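Local coordinates for protein YCAC GENE product (Escherichia coli, PDB 1YAC) that is an octameric hydrolase of unknown specificity with an isochorismatase-like, three-layer alpha-beta-alpha sandwich fold, at residues L8-A13 with K48-P53; D12-L17 with T103-L108. One frame throughout, in Å; residues are numbered along the deposited sequence.

How the contacts relate
Both contacts lie at the start of strand 13-18, a central strand of the parallel sheet, and they share Asp12 and Ala13. The centres of contact 1 and contact 2 are about 8 Å apart, on the same side of the chain's centre. Contact 1 comes first along the chain and joins the turn before this strand to the end of helix 33-49 and the link into strand 54-59. Contact 2 pairs the strand itself with 103-108, the loop after helix 94-102 and the first residues of strand 107-112. In the sheet, strand 13-18 lies between strands 54-59 and 107-112, and the two contacts bring together the beginnings of all three. Side chains of 103-108 also reach the backbone of the turn in 8-13, so the two contacts form one continuous region.

Contact 1: L8-A13 with K48-P53; sequences LDKNDA and KYFNLP
A bond of 2.8 Å from Asp12 N to Asp9 O closes the type I turn that carries Lys10, whose carbonyl oxygen meets a methyl of Leu52 across the contact. This methyl, Leu52 CD2, comes to 3.3 Å from Lys10 O and also touches Ala13 O, so it meets two carbonyl oxygens of segment 8-13. Leu52 CB and CD2 each lie 3.7 Å from Ala13 O, and Pro53 CD lies 3.6 Å from the same oxygen. Leu52 has CG anti to its own carbonyl carbon (chi1 -52°), which sets CG 4.2 Å from Ala13 O. Farther out, the aliphatic part of Lys10 approaches Phe50 obliquely, with CD 4.5 Å from Phe50 CD1, while the end of the lysine leads away. The Phe50 ring is backed by Tyr49, whose CD2 sits over the ring centre.

No hydrogen bond joins the two segments; internal bonds shape each of them. The turn is reinforced by an Asx turn in which Asn11 N donates to Asp9 OD1 (3.0 Å) from above the carboxylate plane. Across the contact, helix 33-49 ends in a Schellman motif, with Asn51 at positive phi. Pro53 bonds through its backbone to Val15. The contact thus packs the turn before strand 13-18 against the link from helix 33-49 to strand 54-59, with Leu52 also touching Ile109 of strand 107-112 and, like Phe50, Leu172 of helix 165-173.

Contact 2: D12-L17 with T103-L108; sequences DAAVLL and TGKKQL
Asp12 binds 103-108 through both its main chain and its carboxylate: its O accepts from Gln107 N (2.9 Å), and its OD1 from Lys106 N (3.0 Å). The second bond is straight at the hydrogen (171°), but the donor stands above the carboxylate plane. Asp12 CG, anti to the backbone N (chi1 -154°), comes to 3.7 Å from Lys106 N; the two side chains point the same way, with OD2 3.4 Å from Lys106 CB. One step on, Ala14 N donates to Gln107 O. Together with the Asp12 O bond this pairs Ala13 with Gln107 in parallel register; Ala14 pairs with Leu108 next.

Around this shell, Ala14 CB rests 3.7 Å from Thr103 OG1, and Leu16 CD1 meets Leu108 CD1. Thr103 OG1 accepts from Lys105 N in an ST turn and is also bonded to Val100 O. Lys105 lays CG 3.6 Å from Ala13 C and sends NZ to Asn11 O, while Gln107 OE1 takes Asp9 N and Lys106 NZ reaches Gly130 O. An alanine at Asp12 would probably leave Lys106 N without its carboxylate acceptor and Lys106 CB without its contact to OD2. The carboxylate, probably ionised, is a strong acceptor for that N-H, and Lys105 NZ, 5.4 Å from Asp12 OD1 and not in contact, would probably help stabilise its negative charge.

Contact 1: L8-A13 with K48-P53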
# COMPACT_ATOMS: atom_id res chain seq x y z
N LEU A 8 -6.81 19.79 26.22
CA LEU A 8 -5.78 19.53 27.20
C LEU A 8 -5.35 20.81 27.90
O LEU A 8 -5.17 21.85 27.27
CB LEU A 8 -4.57 18.86 26.55
CG LEU A 8 -4.79 17.40 26.14
CD1 LEU A 8 -3.59 16.92 25.29
CD2 LEU A 8 -4.96 16.53 27.39
N ASP A 9 -5.20 20.69 29.21
CA ASP A 9 -4.83 21.78 30.09
C ASP A 9 -3.59 21.27 30.82
O ASP A 9 -3.66 20.33 31.60
CB ASP A 9 -5.99 22.01 31.05
CG ASP A 9 -5.74 23.14 32.04
OD1 ASP A 9 -4.57 23.57 32.24
OD2 ASP A 9 -6.73 23.57 32.65
N LYS A 10 -2.45 21.93 30.59
CA LYS A 10 -1.19 21.49 31.19
C LYS A 10 -1.20 21.46 32.72
O LYS A 10 -0.30 20.90 33.32
CB LYS A 10 -0.01 22.31 30.71
CG LYS A 10 -0.04 23.78 31.08
CD LYS A 10 1.28 24.44 30.75
CE LYS A 10 1.28 25.90 31.21
NZ LYS A 10 2.65 26.51 31.17
N ASN A 11 -2.23 22.05 33.34
CA ASN A 11 -2.36 22.04 34.78
C ASN A 11 -3.39 21.03 35.28
O ASN A 11 -3.54 20.85 36.47
CB ASN A 11 -2.74 23.44 35.26
CG ASN A 11 -1.68 24.52 35.09
OD1 ASN A 11 -1.35 24.95 34.02
ND2 ASN A 11 -1.11 24.93 36.19
N ASP A 12 -4.06 20.38 34.35
CA ASP A 12 -5.07 19.40 34.74
C ASP A 12 -4.93 18.07 34.00
O ASP A 12 -5.90 17.33 33.83
CB ASP A 12 -6.49 19.96 34.52
CG ASP A 12 -7.52 19.33 35.43
OD1 ASP A 12 -7.17 18.60 36.39
OD2 ASP A 12 -8.70 19.58 35.20
N ALA A 13 -3.69 17.72 33.65
CA ALA A 13 -3.44 16.48 32.91
C ALA A 13 -2.30 15.63 33.45
O ALA A 13 -1.27 16.16 33.87
CB ALA A 13 -3.16 16.81 31.43
N LYS A 48 7.80 15.39 30.30
CA LYS A 48 8.83 16.00 31.13
C LYS A 48 8.84 17.52 30.93
O LYS A 48 8.85 18.29 31.91
CB LYS A 48 10.20 15.41 30.79
CG LYS A 48 11.35 16.04 31.55
CD LYS A 48 11.91 15.12 32.62
CE LYS A 48 10.88 14.73 33.65
NZ LYS A 48 11.52 14.01 34.78
N TYR A 49 8.82 17.95 29.67
CA TYR A 49 8.83 19.38 29.35
C TYR A 49 7.69 20.16 30.00
O TYR A 49 7.89 21.25 30.55
CB TYR A 49 8.79 19.59 27.83
CG TYR A 49 8.70 21.05 27.43
CD1 TYR A 49 9.75 21.93 27.70
CD2 TYR A 49 7.56 21.55 26.82
CE1 TYR A 49 9.66 23.27 27.36
CE2 TYR A 49 7.46 22.89 26.48
CZ TYR A 49 8.52 23.74 26.75
OH TYR A 49 8.43 25.08 26.38
N PHE A 50 6.47 19.63 29.88
CA PHE A 50 5.30 20.26 30.46
C PHE A 50 5.16 19.95 31.94
O PHE A 50 4.20 20.40 32.57
CB PHE A 50 4.04 19.84 29.71
CG PHE A 50 3.95 20.40 28.33
CD1 PHE A 50 3.76 21.77 28.13
CD2 PHE A 50 4.12 19.58 27.22
CE1 PHE A 50 3.75 22.31 26.86
CE2 PHE A 50 4.11 20.12 25.92
CZ PHE A 50 3.93 21.49 25.75
N ASN A 51 6.07 19.16 32.51
CA ASN A 51 5.99 18.84 33.93
C ASN A 51 4.68 18.19 34.33
O ASN A 51 4.10 18.53 35.36
CB ASN A 51 6.14 20.11 34.77
CG ASN A 51 7.56 20.43 35.08
OD1 ASN A 51 8.14 21.36 34.54
ND2 ASN A 51 8.13 19.68 35.98
N LEU A 52 4.20 17.24 33.54
CA LEU A 52 2.95 16.58 33.86
C LEU A 52 3.18 15.37 34.74
O LEU A 52 4.10 14.60 34.48
CB LEU A 52 2.25 16.11 32.59
CG LEU A 52 2.05 17.13 31.49
CD1 LEU A 52 1.44 16.42 30.27
CD2 LEU A 52 1.16 18.27 31.97
N PRO A 53 2.38 15.21 35.81
CA PRO A 53 2.55 14.05 36.69
C PRO A 53 2.47 12.84 35.77
O PRO A 53 1.52 12.73 34.98
CB PRO A 53 1.31 14.12 37.59
CG PRO A 53 1.15 15.60 37.76
CD PRO A 53 1.32 16.11 36.32

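Contact 2: D12-L17 with T103-L108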
# COMPACT_ATOMS: atom_id res chain seq x y z
N ASP A 12 -4.06 20.38 34.35
CA ASP A 12 -5.07 19.40 34.74
C ASP A 12 -4.93 18.07 34.00
O ASP A 12 -5.90 17.33 33.83
CB ASP A 12 -6.49 19.96 34.52
CG ASP A 12 -7.52 19.33 35.43
OD1 ASP A 12 -7.17 18.60 36.39
OD2 ASP A 12 -8.70 19.58 35.20
N ALA A 13 -3.69 17.72 33.65
CA ALA A 13 -3.44 16.48 32.91
C ALA A 13 -2.30 15.63 33.45
O ALA A 13 -1.27 16.16 33.87
CB ALA A 13 -3.16 16.81 31.43
N ALA A 14 -2.51 14.32 33.44
CA ALA A 14 -1.48 13.37 33.87
C ALA A 14 -1.21 12.46 32.67
O ALA A 14 -2.08 12.27 31.80
CB ALA A 14 -1.94 12.56 35.07
N VAL A 15 -0.01 11.90 32.62
CA VAL A 15 0.36 11.02 31.52
C VAL A 15 0.53 9.60 32.04
O VAL A 15 1.19 9.39 33.06
CB VAL A 15 1.68 11.50 30.87
CG1 VAL A 15 2.14 10.52 29.77
CG2 VAL A 15 1.50 12.88 30.29
N LEU A 16 -0.12 8.64 31.38
CA LEU A 16 -0.01 7.23 31.77
C LEU A 16 0.71 6.49 30.66
O LEU A 16 0.21 6.43 29.53
CB LEU A 16 -1.39 6.58 31.97
CG LEU A 16 -2.51 7.28 32.76
CD1 LEU A 16 -3.65 6.30 33.01
CD2 LEU A 16 -1.99 7.85 34.06
N LEU A 17 1.89 5.95 30.96
CA LEU A 17 2.69 5.21 29.98
C LEU A 17 2.58 3.74 30.38
O LEU A 17 3.21 3.29 31.34
CB LEU A 17 4.13 5.70 29.99
CG LEU A 17 4.28 7.20 29.69
CD1 LEU A 17 5.77 7.58 29.67
CD2 LEU A 17 3.63 7.54 28.34
N THR A 103 -2.71 12.01 41.43
CA THR A 103 -2.19 13.12 40.64
C THR A 103 -3.15 14.30 40.75
O THR A 103 -2.76 15.44 40.54
CB THR A 103 -2.04 12.76 39.13
OG1 THR A 103 -3.33 12.58 38.55
CG2 THR A 103 -1.22 11.50 38.93
N GLY A 104 -4.42 13.99 41.02
CA GLY A 104 -5.44 15.01 41.15
C GLY A 104 -5.84 15.61 39.82
O GLY A 104 -6.52 16.64 39.78
N LYS A 105 -5.44 14.97 38.72
CA LYS A 105 -5.73 15.46 37.37
C LYS A 105 -6.98 14.83 36.76
O LYS A 105 -7.17 13.62 36.84
CB LYS A 105 -4.53 15.24 36.44
CG LYS A 105 -3.23 15.82 36.97
CD LYS A 105 -3.38 17.26 37.39
CE LYS A 105 -2.09 17.79 37.97
NZ LYS A 105 -2.24 19.20 38.44
N LYS A 106 -7.81 15.67 36.14
CA LYS A 106 -9.04 15.24 35.49
C LYS A 106 -8.78 14.61 34.10
O LYS A 106 -9.53 13.73 33.66
CB LYS A 106 -9.96 16.45 35.34
CG LYS A 106 -11.24 16.25 34.54
CD LYS A 106 -12.17 15.31 35.22
CE LYS A 106 -13.57 15.44 34.68
NZ LYS A 106 -14.49 14.70 35.59
N GLN A 107 -7.75 15.09 33.41
CA GLN A 107 -7.43 14.60 32.07
C GLN A 107 -6.31 13.60 32.12
O GLN A 107 -5.30 13.81 32.80
CB GLN A 107 -7.04 15.78 31.19
CG GLN A 107 -8.09 16.88 31.14
CD GLN A 107 -7.62 18.08 30.35
OE1 GLN A 107 -6.41 18.33 30.21
NE2 GLN A 107 -8.56 18.85 29.85
N LEU A 108 -6.46 12.51 31.37
CA LEU A 108 -5.43 11.48 31.32
C LEU A 108 -4.99 11.29 29.88
O LEU A 108 -5.83 11.05 29.00
CB LEU A 108 -5.98 10.14 31.84
CG LEU A 108 -6.60 10.14 33.23
CD1 LEU A 108 -7.04 8.71 33.61
CD2 LEU A 108 -5.59 10.69 34.23